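Local coordinates for PHD-type domain-containing protein (Chaetomium thermophilum, PDB 6VHF) that integrates into the histone H3K4 methyltransferase complex COMPASS as its Cfp1 subunit, seen here as the zinc-containing RbBP5-interacting domain, at residues A[19-24]-A[158-163]; A[25-30]-A[151-156]; A[31-36]-A[60-65]; A[50-55]-A[129-134]. One frame throughout, in Å; residues are numbered along the deposited sequence.

Four contacts follow an elongated, mainly helical domain from its paired helices to its zinc site. Contacts 1 and 2, with centres about 10 Å apart, join helix 4-46 to helix 141-177 and touch through Leu156 and Ile153. Contact 3, centred about 13 Å from contact 2, leaves helix 4-46 for the start of helix 64-77. Contact 4 joins two loops beside the zinc ion, about 18 Å from contact 3 and 39 Å from contact 1, centre to centre. Along the chain contact 1 encloses contact 2, which encloses both others; contacts 3 and 4 interlock, their segments alternating. Helix 4-46 is thus the shared element of contacts 1 to 3, and zinc-bound loops finish one end.

Contact 1. Residues A[19-24]-A[158-163]; sequences KLSEQI and LQIREL
In Leu20 and Ile160, which meet across two antiparallel helices, the first torsion sets the gamma carbon anti to the carbonyl carbon: chi1 is -66° for CG of Leu20 and -79° for CG1 of Ile160. The two side chains then slide past one another in opposite directions rather than colliding head on. Leu20 CB rests 3.7 Å from Ile160 CG1, and the methyl Leu20 CD1 lies equally near that same CG1. Beyond it, Leu20 meets Leu163 tip to tip, methyl against methyl, with 3.5 Å between Leu20 CD1 and Leu163 CD1. Leu20 CD1 also lies 3.9 Å from Gln159 CB, while the amide end of Gln159 leads away from the contact.

The delta methyl of Ile160 makes the remaining contacts. Ile160 CD1 sits 3.5 Å from Ser21 OG, a hydroxyl that already has a hydrogen-bond partner in Arg17 O, and reaches tip to tip toward Ile24, with 4.2 Å between the two CD1 atoms of Ile24 and Ile160. An alanine in place of Ile160 would probably open a gap beside Leu20 CB and leave the Ile24 methyl without its mate on this helix turn.

No hydrogen bond spans the two segments, so they are joined by van der Waals contact, mostly between apolar side chains; their axes approach to 10.2 Å and run antiparallel at 165°. Helix 64-77 closes one side, where Leu76 touches Leu20 and Gln77 touches Gln159, while Leu163 continues the pairing of helices 4-46 and 141-177 toward Ser13, Thr16 and Arg17.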
loop_
_atom_site.group_PDB
_atom_site.type_symbol
_atom_site.label_atom_id
_atom_site.label_comp_id
_atom_site.label_asym_id
_atom_site.label_seq_id
_atom_site.Cartn_x
_atom_site.Cartn_y
_atom_site.Cartn_z
ATOM N N LYS A 19 -5.145 -12.599 1.485
ATOM C CA LYS A 19 -5.558 -11.220 1.204
ATOM C C LYS A 19 -4.445 -10.238 1.547
ATOM O O LYS A 19 -4.225 -9.254 0.821
ATOM C CB LYS A 19 -6.830 -10.845 1.986
ATOM C CG LYS A 19 -8.031 -11.825 1.870
ATOM C CD LYS A 19 -9.392 -11.139 2.222
ATOM C CE LYS A 19 -10.456 -12.137 2.739
ATOM N NZ LYS A 19 -11.511 -11.500 3.603
ATOM N N LEU A 20 -3.740 -10.482 2.657
ATOM C CA LEU A 20 -2.674 -9.576 3.065
ATOM C C LEU A 20 -1.542 -9.579 2.050
ATOM O O LEU A 20 -0.964 -8.525 1.774
ATOM C CB LEU A 20 -2.151 -9.951 4.451
ATOM C CG LEU A 20 -3.140 -9.779 5.614
ATOM C CD1 LEU A 20 -2.634 -10.506 6.866
ATOM C CD2 LEU A 20 -3.352 -8.300 5.900
ATOM N N SER A 21 -1.216 -10.752 1.480
ATOM C CA SER A 21 -0.163 -10.814 0.470
ATOM C C SER A 21 -0.563 -10.071 -0.799
ATOM O O SER A 21 0.267 -9.370 -1.401
ATOM C CB SER A 21 0.188 -12.259 0.155
ATOM O OG SER A 21 0.729 -12.845 1.315
ATOM N N GLU A 22 -1.830 -10.209 -1.212
ATOM C CA GLU A 22 -2.334 -9.441 -2.346
ATOM C C GLU A 22 -2.321 -7.940 -2.052
ATOM O O GLU A 22 -2.013 -7.129 -2.933
ATOM C CB GLU A 22 -3.740 -9.920 -2.703
ATOM C CG GLU A 22 -3.757 -11.316 -3.335
ATOM C CD GLU A 22 -5.046 -12.098 -3.069
ATOM O OE1 GLU A 22 -5.002 -13.346 -3.168
ATOM O OE2 GLU A 22 -6.101 -11.478 -2.764
ATOM N N GLN A 23 -2.630 -7.545 -0.816
ATOM C CA GLN A 23 -2.526 -6.124 -0.492
ATOM C C GLN A 23 -1.075 -5.634 -0.576
ATOM O O GLN A 23 -0.818 -4.491 -0.988
ATOM C CB GLN A 23 -3.108 -5.853 0.895
ATOM C CG GLN A 23 -3.260 -4.360 1.252
ATOM C CD GLN A 23 -4.120 -3.579 0.250
ATOM O OE1 GLN A 23 -4.818 -4.160 -0.573
ATOM N NE2 GLN A 23 -4.056 -2.254 0.318
ATOM N N ILE A 24 -0.114 -6.473 -0.185
ATOM C CA ILE A 24 1.282 -6.060 -0.274
ATOM C C ILE A 24 1.688 -5.894 -1.730
ATOM O O ILE A 24 2.388 -4.931 -2.085
ATOM C CB ILE A 24 2.187 -7.054 0.466
ATOM C CG1 ILE A 24 2.101 -6.825 1.986
ATOM C CG2 ILE A 24 3.618 -6.946 -0.036
ATOM C CD1 ILE A 24 2.794 -7.895 2.859
ATOM N N LEU A 158 3.922 -7.842 9.111
ATOM C CA LEU A 158 3.777 -8.137 10.534
ATOM C C LEU A 158 2.480 -8.895 10.809
ATOM O O LEU A 158 2.480 -9.915 11.510
ATOM C CB LEU A 158 3.807 -6.838 11.332
ATOM C CG LEU A 158 3.747 -6.859 12.859
ATOM C CD1 LEU A 158 4.549 -5.671 13.367
ATOM C CD2 LEU A 158 2.301 -6.804 13.387
ATOM N N GLN A 159 1.361 -8.402 10.266
ATOM C CA GLN A 159 0.084 -9.095 10.409
ATOM C C GLN A 159 0.167 -10.539 9.921
ATOM O O GLN A 159 -0.360 -11.445 10.569
ATOM C CB GLN A 159 -1.014 -8.347 9.655
ATOM C CG GLN A 159 -1.319 -6.960 10.214
ATOM C CD GLN A 159 -2.091 -7.006 11.536
ATOM O OE1 GLN A 159 -3.324 -7.024 11.549
ATOM N NE2 GLN A 159 -1.363 -7.017 12.651
ATOM N N ILE A 160 0.829 -10.781 8.786
ATOM C CA ILE A 160 0.946 -12.163 8.326
ATOM C C ILE A 160 1.666 -13.007 9.373
ATOM O O ILE A 160 1.248 -14.133 9.684
ATOM C CB ILE A 160 1.646 -12.225 6.955
ATOM C CG1 ILE A 160 0.674 -11.863 5.828
ATOM C CG2 ILE A 160 2.245 -13.611 6.712
ATOM C CD1 ILE A 160 1.393 -11.456 4.473
ATOM N N ARG A 161 2.741 -12.467 9.958
ATOM C CA ARG A 161 3.495 -13.229 10.949
ATOM C C ARG A 161 2.661 -13.512 12.190
ATOM O O ARG A 161 2.757 -14.599 12.772
ATOM C CB ARG A 161 4.771 -12.488 11.337
ATOM C CG ARG A 161 5.826 -12.462 10.241
ATOM C CD ARG A 161 7.173 -12.032 10.831
ATOM N NE ARG A 161 7.144 -10.642 11.274
ATOM C CZ ARG A 161 7.319 -9.623 10.434
ATOM N NH1 ARG A 161 7.512 -9.888 9.154
ATOM N NH2 ARG A 161 7.284 -8.357 10.866
ATOM N N GLU A 162 1.855 -12.546 12.630
ATOM C CA GLU A 162 0.996 -12.815 13.771
ATOM C C GLU A 162 0.021 -13.935 13.448
ATOM O O GLU A 162 -0.235 -14.806 14.293
ATOM C CB GLU A 162 0.261 -11.548 14.202
ATOM C CG GLU A 162 1.174 -10.496 14.836
ATOM C CD GLU A 162 0.427 -9.249 15.289
ATOM O OE1 GLU A 162 0.844 -8.622 16.296
ATOM O OE2 GLU A 162 -0.576 -8.899 14.631
ATOM N N LEU A 163 -0.502 -13.954 12.217
ATOM C CA LEU A 163 -1.420 -15.024 11.827
ATOM C C LEU A 163 -0.722 -16.376 11.764
ATOM O O LEU A 163 -1.303 -17.396 12.163
ATOM C CB LEU A 163 -2.086 -14.699 10.496
ATOM C CG LEU A 163 -2.975 -13.461 10.569
ATOM C CD1 LEU A 163 -3.380 -13.047 9.192
ATOM C CD2 LEU A 163 -4.188 -13.719 11.438
#

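Contact 2. Residues A[25-30]-A[151-156]; sequences ALCRQM and HDIREL
Asp152 meets Cys27 through its CB, which lies 4.1 Å from Cys27 SG, while its carboxylate turns to a third helix: OD2 is hydrogen-bonded to His70 ND1 of helix 64-77. The buried acid thus finds its polar partner outside the pair, and what passes between the two segments is almost wholly apolar. Cys27 SG, held anti to the carbonyl carbon at chi1 -79°, reaches Leu156 CD1 at 3.9 Å as well as the Asp152 methylene. Its CB takes the closest approach, 3.5 Å from Ile153 CG1.

The two helices run antiparallel at 168° with axes 9.6 Å apart, and with helix 64-77 laid against both they build a three-helix bundle at the middle of the domain. Ser73 of that third helix touches Cys27 and Leu156, completing the buried side.

On the more exposed side Arg28 crosses Ile153 at about a right angle. Its chain is extended from CG to NE, and Ile153 CG2 sits over one face of the guanidinium, 4.0 Å from Arg28 NH2. Ile153 CD1 lies over the same face toward the rim and is 4.1 Å from Arg28 CG. An alanine at Ile153 would probably leave a gap against Cys27 CB and that face of the Arg28 guanidinium without its methyl cover. Ile153 CD1 also touches Leu31 CD1, one turn on along helix 4-46, at 3.9 Å.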
loop_
_atom_site.group_PDB
_atom_site.type_symbol
_atom_site.label_atom_id
_atom_site.label_comp_id
_atom_site.label_asym_id
_atom_site.label_seq_id
_atom_site.Cartn_x
_atom_site.Cartn_y
_atom_site.Cartn_z
ATOM N N ALA A 25 1.254 -6.821 -2.594
ATOM C CA ALA A 25 1.475 -6.676 -4.033
ATOM C C ALA A 25 0.909 -5.357 -4.550
ATOM O O ALA A 25 1.583 -4.627 -5.301
ATOM C CB ALA A 25 0.848 -7.851 -4.788
ATOM N N LEU A 26 -0.325 -5.029 -4.156
ATOM C CA LEU A 26 -0.893 -3.741 -4.542
ATOM C C LEU A 26 0.017 -2.603 -4.102
ATOM O O LEU A 26 0.248 -1.667 -4.868
ATOM C CB LEU A 26 -2.294 -3.566 -3.955
ATOM C CG LEU A 26 -2.960 -2.212 -4.206
ATOM C CD1 LEU A 26 -2.874 -1.829 -5.693
ATOM C CD2 LEU A 26 -4.406 -2.185 -3.733
ATOM N N CYS A 27 0.573 -2.703 -2.886
ATOM C CA CYS A 27 1.438 -1.667 -2.336
ATOM C C CYS A 27 2.714 -1.504 -3.155
ATOM O O CYS A 27 3.188 -0.377 -3.367
ATOM C CB CYS A 27 1.783 -1.996 -0.882
ATOM S SG CYS A 27 0.486 -1.592 0.335
ATOM N N ARG A 28 3.292 -2.618 -3.612
ATOM C CA ARG A 28 4.492 -2.519 -4.429
ATOM C C ARG A 28 4.198 -1.779 -5.728
ATOM O O ARG A 28 5.034 -1.017 -6.209
ATOM C CB ARG A 28 5.072 -3.909 -4.711
ATOM C CG ARG A 28 5.431 -4.692 -3.453
ATOM C CD ARG A 28 6.427 -5.838 -3.678
ATOM N NE ARG A 28 6.570 -6.608 -2.439
ATOM C CZ ARG A 28 7.449 -6.329 -1.478
ATOM N NH1 ARG A 28 8.263 -5.298 -1.630
ATOM N NH2 ARG A 28 7.513 -7.067 -0.358
ATOM N N GLN A 29 3.005 -1.981 -6.291
ATOM C CA GLN A 29 2.590 -1.274 -7.493
ATOM C C GLN A 29 2.303 0.191 -7.220
ATOM O O GLN A 29 2.518 1.030 -8.103
ATOM C CB GLN A 29 1.352 -1.924 -8.092
ATOM C CG GLN A 29 1.637 -3.259 -8.717
ATOM C CD GLN A 29 0.377 -3.956 -9.145
ATOM O OE1 GLN A 29 0.213 -5.147 -8.915
ATOM N NE2 GLN A 29 -0.536 -3.209 -9.769
ATOM N N MET A 30 1.807 0.525 -6.025
ATOM C CA MET A 30 1.729 1.938 -5.671
ATOM C C MET A 30 3.124 2.558 -5.645
ATOM O O MET A 30 3.313 3.702 -6.082
ATOM C CB MET A 30 1.017 2.114 -4.331
ATOM C CG MET A 30 -0.453 1.657 -4.330
ATOM S SD MET A 30 -1.502 2.602 -5.488
ATOM C CE MET A 30 -1.424 1.649 -7.010
ATOM N N HIS A 151 5.611 1.750 4.670
ATOM C CA HIS A 151 5.230 1.446 6.041
ATOM C C HIS A 151 4.107 0.415 6.063
ATOM O O HIS A 151 4.111 -0.500 6.895
ATOM C CB HIS A 151 4.820 2.719 6.789
ATOM C CG HIS A 151 4.425 2.477 8.216
ATOM N ND1 HIS A 151 5.334 2.110 9.189
ATOM C CD2 HIS A 151 3.214 2.515 8.828
ATOM C CE1 HIS A 151 4.704 1.955 10.343
ATOM N NE2 HIS A 151 3.417 2.197 10.150
ATOM N N ASP A 152 3.154 0.537 5.132
ATOM C CA ASP A 152 2.048 -0.403 5.062
ATOM C C ASP A 152 2.528 -1.806 4.716
ATOM O O ASP A 152 1.990 -2.799 5.240
ATOM C CB ASP A 152 1.012 0.088 4.054
ATOM C CG ASP A 152 0.276 1.355 4.530
ATOM O OD1 ASP A 152 0.354 1.698 5.734
ATOM O OD2 ASP A 152 -0.390 2.004 3.692
ATOM N N ILE A 153 3.563 -1.914 3.883
ATOM C CA ILE A 153 4.097 -3.235 3.586
ATOM C C ILE A 153 4.608 -3.885 4.860
ATOM O O ILE A 153 4.309 -5.047 5.137
ATOM C CB ILE A 153 5.179 -3.150 2.494
ATOM C CG1 ILE A 153 4.550 -2.610 1.213
ATOM C CG2 ILE A 153 5.772 -4.517 2.212
ATOM C CD1 ILE A 153 5.491 -2.593 0.020
ATOM N N ARG A 154 5.341 -3.132 5.685
ATOM C CA ARG A 154 5.883 -3.707 6.913
ATOM C C ARG A 154 4.771 -4.085 7.889
ATOM O O ARG A 154 4.844 -5.133 8.553
ATOM C CB ARG A 154 6.847 -2.722 7.568
ATOM C CG ARG A 154 8.144 -2.458 6.819
ATOM C CD ARG A 154 8.870 -1.292 7.512
ATOM N NE ARG A 154 10.328 -1.307 7.373
ATOM C CZ ARG A 154 10.984 -0.535 6.516
ATOM N NH1 ARG A 154 10.290 0.285 5.726
ATOM N NH2 ARG A 154 12.320 -0.573 6.446
ATOM N N GLU A 155 3.740 -3.242 7.993
ATOM C CA GLU A 155 2.623 -3.560 8.870
ATOM C C GLU A 155 1.868 -4.804 8.388
ATOM O O GLU A 155 1.581 -5.713 9.176
ATOM C CB GLU A 155 1.695 -2.354 8.966
ATOM C CG GLU A 155 2.311 -1.159 9.666
ATOM C CD GLU A 155 2.599 -1.422 11.149
ATOM O OE1 GLU A 155 2.092 -2.425 11.711
ATOM O OE2 GLU A 155 3.300 -0.596 11.768
ATOM N N LEU A 156 1.569 -4.871 7.084
ATOM C CA LEU A 156 0.891 -6.029 6.518
ATOM C C LEU A 156 1.710 -7.301 6.697
ATOM O O LEU A 156 1.147 -8.365 6.962
ATOM C CB LEU A 156 0.609 -5.793 5.033
ATOM C CG LEU A 156 -0.363 -4.667 4.691
ATOM C CD1 LEU A 156 -0.152 -4.184 3.232
ATOM C CD2 LEU A 156 -1.786 -5.092 4.933
#

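Contact 3. Residues A[31-36]-A[60-65]; sequences LQLIEL and DTRLDT
The guanidinium of Arg62 meets Leu36 CD2 obliquely, with 3.9 Å from that methyl to Arg62 NH2, and has the carboxylate of Asp60 at its edge. Arg62 grips the acid side-on: NE bonds to Asp60 OD1 at 3.0 Å and NH2 to Asp60 OD2 at 2.8 Å, both bonds being part of one salt bridge. Both acceptors lie close to the guanidinium plane, yet each nitrogen stands more than 40° out of the carboxylate plane, so the two flat groups are inclined and not coplanar. The bend at chi3 (-67°) places NE, the nearer of the two donor nitrogens along the chain. Asp60 OD1 also accepts from Arg62 N on its anti lone pair, a nearly straight bond at 166°, and so has two donors from the same residue.

Alongside this pair the contact is mostly apolar, with one methyl against a carbonyl. Leu33 CD2 lies 3.5 Å from Arg62 O, which also accepts from Thr65 OG1 and Thr65 N. Leu33 CG is 3.8 Å from Leu63 CD2, which is also 3.9 Å from Ile34 CG1, the side chains of Ile34 and Leu63 crossing at about a right angle. Trp141 of helix 141-177 touches Leu63 as well.

Asp60 OD1 bonding to the nitrogen two residues on is an Asx turn, here just ahead of helix 64-77. Leu63 stands about 7 Å, side chain to side chain, from the zinc ligand His138; the turn thus leads into a residue that packs near the domain's zinc site.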
loop_
_atom_site.group_PDB
_atom_site.type_symbol
_atom_site.label_atom_id
_atom_site.label_comp_id
_atom_site.label_asym_id
_atom_site.label_seq_id
_atom_site.Cartn_x
_atom_site.Cartn_y
_atom_site.Cartn_z
ATOM N N LEU A 31 4.126 1.807 -5.184
ATOM C CA LEU A 31 5.479 2.341 -5.222
ATOM C C LEU A 31 5.931 2.584 -6.657
ATOM O O LEU A 31 6.588 3.588 -6.936
ATOM C CB LEU A 31 6.451 1.433 -4.483
ATOM C CG LEU A 31 6.199 1.430 -2.968
ATOM C CD1 LEU A 31 6.938 0.294 -2.245
ATOM C CD2 LEU A 31 6.546 2.778 -2.360
ATOM N N GLN A 32 5.560 1.710 -7.592
ATOM C CA GLN A 32 5.913 1.984 -8.985
ATOM C C GLN A 32 5.188 3.216 -9.500
ATOM O O GLN A 32 5.786 4.056 -10.192
ATOM C CB GLN A 32 5.591 0.793 -9.878
ATOM C CG GLN A 32 6.264 -0.509 -9.492
ATOM C CD GLN A 32 6.057 -1.560 -10.562
ATOM O OE1 GLN A 32 5.092 -2.316 -10.522
ATOM N NE2 GLN A 32 6.946 -1.589 -11.544
ATOM N N LEU A 33 3.896 3.333 -9.188
ATOM C CA LEU A 33 3.138 4.514 -9.587
ATOM C C LEU A 33 3.801 5.787 -9.075
ATOM O O LEU A 33 3.966 6.761 -9.817
ATOM C CB LEU A 33 1.709 4.402 -9.063
ATOM C CG LEU A 33 0.780 5.586 -9.297
ATOM C CD1 LEU A 33 0.564 5.800 -10.792
ATOM C CD2 LEU A 33 -0.557 5.374 -8.564
ATOM N N ILE A 34 4.198 5.792 -7.801
ATOM C CA ILE A 34 4.890 6.946 -7.239
ATOM C C ILE A 34 6.192 7.200 -7.989
ATOM O O ILE A 34 6.523 8.345 -8.325
ATOM C CB ILE A 34 5.140 6.736 -5.741
ATOM C CG1 ILE A 34 3.818 6.595 -4.984
ATOM C CG2 ILE A 34 5.931 7.892 -5.171
ATOM C CD1 ILE A 34 4.021 6.102 -3.546
ATOM N N GLU A 35 6.959 6.140 -8.259
ATOM C CA GLU A 35 8.155 6.302 -9.076
ATOM C C GLU A 35 7.815 6.865 -10.455
ATOM O O GLU A 35 8.513 7.750 -10.955
ATOM C CB GLU A 35 8.887 4.967 -9.213
ATOM C CG GLU A 35 10.394 5.076 -9.087
ATOM C CD GLU A 35 11.098 3.713 -9.068
ATOM O OE1 GLU A 35 11.822 3.407 -10.052
ATOM O OE2 GLU A 35 10.924 2.952 -8.075
ATOM N N LEU A 36 6.764 6.352 -11.103
ATOM C CA LEU A 36 6.412 6.881 -12.418
ATOM C C LEU A 36 6.066 8.368 -12.336
ATOM O O LEU A 36 6.438 9.152 -13.223
ATOM C CB LEU A 36 5.264 6.078 -13.030
ATOM C CG LEU A 36 4.518 6.702 -14.216
ATOM C CD1 LEU A 36 5.445 6.916 -15.403
ATOM C CD2 LEU A 36 3.335 5.856 -14.628
ATOM N N ASP A 60 0.748 13.659 -9.624
ATOM C CA ASP A 60 -0.106 13.027 -10.617
ATOM C C ASP A 60 -1.459 12.667 -10.002
ATOM O O ASP A 60 -1.530 12.168 -8.873
ATOM C CB ASP A 60 0.577 11.768 -11.155
ATOM C CG ASP A 60 -0.013 11.287 -12.452
ATOM O OD1 ASP A 60 -1.219 10.944 -12.473
ATOM O OD2 ASP A 60 0.741 11.229 -13.455
ATOM N N THR A 61 -2.531 12.896 -10.773
ATOM C CA THR A 61 -3.884 12.647 -10.286
ATOM C C THR A 61 -4.086 11.189 -9.908
ATOM O O THR A 61 -4.885 10.883 -9.015
ATOM C CB THR A 61 -4.908 13.028 -11.354
ATOM O OG1 THR A 61 -4.604 14.325 -11.870
ATOM C CG2 THR A 61 -6.313 13.042 -10.771
ATOM N N ARG A 62 -3.393 10.277 -10.590
ATOM C CA ARG A 62 -3.532 8.862 -10.282
ATOM C C ARG A 62 -3.022 8.531 -8.890
ATOM O O ARG A 62 -3.394 7.490 -8.345
ATOM C CB ARG A 62 -2.792 8.026 -11.323
ATOM C CG ARG A 62 -3.385 8.115 -12.725
ATOM C CD ARG A 62 -2.442 7.499 -13.735
ATOM N NE ARG A 62 -1.212 8.275 -13.881
ATOM C CZ ARG A 62 -0.302 8.030 -14.818
ATOM N NH1 ARG A 62 -0.494 7.027 -15.662
ATOM N NH2 ARG A 62 0.796 8.781 -14.912
ATOM N N LEU A 63 -2.185 9.392 -8.299
ATOM C CA LEU A 63 -1.671 9.137 -6.960
ATOM C C LEU A 63 -2.764 9.165 -5.898
ATOM O O LEU A 63 -2.494 8.804 -4.748
ATOM C CB LEU A 63 -0.572 10.144 -6.604
ATOM C CG LEU A 63 0.709 10.037 -7.453
ATOM C CD1 LEU A 63 1.641 11.220 -7.233
ATOM C CD2 LEU A 63 1.454 8.736 -7.195
ATOM N N ASP A 64 -3.987 9.574 -6.249
ATOM C CA ASP A 64 -5.082 9.479 -5.298
ATOM C C ASP A 64 -5.436 8.027 -5.005
ATOM O O ASP A 64 -5.919 7.726 -3.907
ATOM C CB ASP A 64 -6.292 10.236 -5.826
ATOM C CG ASP A 64 -6.025 11.713 -5.960
ATOM O OD1 ASP A 64 -4.945 12.169 -5.518
ATOM O OD2 ASP A 64 -6.884 12.415 -6.520
ATOM N N THR A 65 -5.197 7.126 -5.968
ATOM C CA THR A 65 -5.300 5.690 -5.715
ATOM C C THR A 65 -4.508 5.283 -4.481
ATOM O O THR A 65 -4.954 4.440 -3.698
ATOM C CB THR A 65 -4.802 4.918 -6.934
ATOM O OG1 THR A 65 -5.418 5.453 -8.105
ATOM C CG2 THR A 65 -5.163 3.455 -6.828
#

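Contact 4. Residues A[50-55]-A[129-134]; sequences PGITKD and MCLRKK
Asp55 and Lys134 form a salt bridge, with 2.7 Å between Asp55 OD2 and Lys134 NZ. Their side chains lie side by side and point the same way; the lysine, bent at chi2 and chi4, brings its ammonium over the carboxylate, 74° out of its plane. The neighbouring lysine serves the main chain instead: Lys133 NZ donates to Gly51 O at 2.9 Å, in the carbonyl plane. Two backbone links follow, Lys134 N to Asp55 O at 3.2 Å and a CA-H...O contact from Lys133 CA to the same oxygen.

Farther out, Lys133 crosses Thr53 at about a right angle, its CE 3.5 Å from Thr53 CG2. Thr53 OG1 accepts from Asp55 N in an ST turn. Ile52 CG1 touches Leu131 CD1 loosely, at 4.3 Å.

Cys130, in residues 129-134, binds the zinc ion with Cys57, Cys135 and His138, and its SG accepts from Arg132 N at 3.6 Å, an N-H...S bond that is likely to ease the negative charge on the sulfur. One lysine pairs its charge with Asp55 and the other donates to a backbone carbonyl, so both tie the 50-55 loop to the zinc-binding loop at the surface.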
loop_
_atom_site.group_PDB
_atom_site.type_symbol
_atom_site.label_atom_id
_atom_site.label_comp_id
_atom_site.label_asym_id
_atom_site.label_seq_id
_atom_site.Cartn_x
_atom_site.Cartn_y
_atom_site.Cartn_z
ATOM N N PRO A 50 7.953 26.385 -20.916
ATOM C CA PRO A 50 7.796 27.694 -20.261
ATOM C C PRO A 50 6.936 27.600 -19.011
ATOM O O PRO A 50 5.844 27.027 -19.027
ATOM C CB PRO A 50 7.131 28.557 -21.347
ATOM C CG PRO A 50 7.622 27.952 -22.649
ATOM C CD PRO A 50 7.725 26.459 -22.376
ATOM N N GLY A 51 7.455 28.160 -17.916
ATOM C CA GLY A 51 6.766 28.153 -16.645
ATOM C C GLY A 51 6.933 26.894 -15.823
ATOM O O GLY A 51 6.680 26.924 -14.615
ATOM N N ILE A 52 7.346 25.783 -16.428
ATOM C CA ILE A 52 7.484 24.525 -15.689
ATOM C C ILE A 52 8.898 24.510 -15.141
ATOM O O ILE A 52 9.852 24.070 -15.790
ATOM C CB ILE A 52 7.142 23.320 -16.555
ATOM C CG1 ILE A 52 5.640 23.348 -16.799
ATOM C CG2 ILE A 52 7.513 22.004 -15.867
ATOM C CD1 ILE A 52 5.209 22.532 -17.955
ATOM N N THR A 53 9.042 25.060 -13.934
ATOM C CA THR A 53 10.294 25.223 -13.221
ATOM C C THR A 53 10.451 24.098 -12.191
ATOM O O THR A 53 9.590 23.219 -12.056
ATOM C CB THR A 53 10.332 26.609 -12.559
ATOM O OG1 THR A 53 9.665 26.555 -11.293
ATOM C CG2 THR A 53 9.594 27.604 -13.397
ATOM N N LYS A 54 11.547 24.140 -11.432
ATOM C CA LYS A 54 11.838 23.180 -10.372
ATOM C C LYS A 54 10.928 23.345 -9.160
ATOM O O LYS A 54 10.865 22.436 -8.332
ATOM C CB LYS A 54 13.309 23.288 -9.929
ATOM C CG LYS A 54 14.396 22.968 -10.999
ATOM C CD LYS A 54 14.292 23.790 -12.310
ATOM C CE LYS A 54 14.277 25.308 -12.075
ATOM N NZ LYS A 54 14.075 26.006 -13.368
ATOM N N ASP A 55 10.250 24.484 -9.024
ATOM C CA ASP A 55 9.225 24.675 -8.008
ATOM C C ASP A 55 7.938 23.935 -8.339
ATOM O O ASP A 55 7.022 23.929 -7.511
ATOM C CB ASP A 55 8.906 26.172 -7.847
ATOM C CG ASP A 55 10.138 27.012 -7.601
ATOM O OD1 ASP A 55 10.339 28.011 -8.334
ATOM O OD2 ASP A 55 10.898 26.685 -6.664
ATOM N N MET A 129 -0.939 16.367 -14.317
ATOM C CA MET A 129 0.107 16.797 -13.407
ATOM C C MET A 129 -0.290 18.118 -12.768
ATOM O O MET A 129 -0.863 18.987 -13.430
ATOM C CB MET A 129 1.435 16.927 -14.158
ATOM C CG MET A 129 2.668 16.950 -13.291
ATOM S SD MET A 129 4.178 17.310 -14.222
ATOM C CE MET A 129 4.416 15.829 -15.200
ATOM N N CYS A 130 -0.003 18.261 -11.479
ATOM C CA CYS A 130 -0.334 19.477 -10.750
ATOM C C CYS A 130 0.800 20.469 -10.916
ATOM O O CYS A 130 1.934 20.189 -10.508
ATOM C CB CYS A 130 -0.559 19.198 -9.273
ATOM S SG CYS A 130 -0.611 20.694 -8.287
ATOM N N LEU A 131 0.495 21.626 -11.507
ATOM C CA LEU A 131 1.517 22.609 -11.845
ATOM C C LEU A 131 1.615 23.739 -10.819
ATOM O O LEU A 131 2.250 24.764 -11.098
ATOM C CB LEU A 131 1.277 23.186 -13.247
ATOM C CG LEU A 131 1.503 22.301 -14.479
ATOM C CD1 LEU A 131 2.723 21.380 -14.302
ATOM C CD2 LEU A 131 0.242 21.504 -14.813
ATOM N N ARG A 132 1.021 23.576 -9.636
ATOM C CA ARG A 132 1.172 24.606 -8.620
ATOM C C ARG A 132 2.639 24.709 -8.208
ATOM O O ARG A 132 3.343 23.703 -8.119
ATOM C CB ARG A 132 0.273 24.307 -7.419
ATOM C CG ARG A 132 0.210 25.420 -6.367
ATOM C CD ARG A 132 -0.766 26.562 -6.732
ATOM N NE ARG A 132 -0.461 27.198 -8.018
ATOM C CZ ARG A 132 0.482 28.119 -8.202
ATOM N NH1 ARG A 132 1.221 28.525 -7.180
ATOM N NH2 ARG A 132 0.695 28.634 -9.407
ATOM N N LYS A 133 3.121 25.940 -8.019
ATOM C CA LYS A 133 4.475 26.154 -7.514
ATOM C C LYS A 133 4.433 26.276 -5.997
ATOM O O LYS A 133 3.497 26.852 -5.437
ATOM C CB LYS A 133 5.120 27.406 -8.124
ATOM C CG LYS A 133 5.550 27.276 -9.602
ATOM C CD LYS A 133 6.445 28.448 -10.046
ATOM C CE LYS A 133 6.679 28.460 -11.561
ATOM N NZ LYS A 133 5.421 28.313 -12.356
ATOM N N LYS A 134 5.456 25.735 -5.337
ATOM C CA LYS A 134 5.475 25.597 -3.879
ATOM C C LYS A 134 4.121 25.095 -3.366
ATOM O O LYS A 134 3.432 25.747 -2.580
ATOM C CB LYS A 134 5.867 26.914 -3.208
ATOM C CG LYS A 134 7.309 27.353 -3.441
ATOM C CD LYS A 134 7.473 28.072 -4.769
ATOM C CE LYS A 134 8.794 28.827 -4.834
ATOM N NZ LYS A 134 9.945 27.960 -4.442
#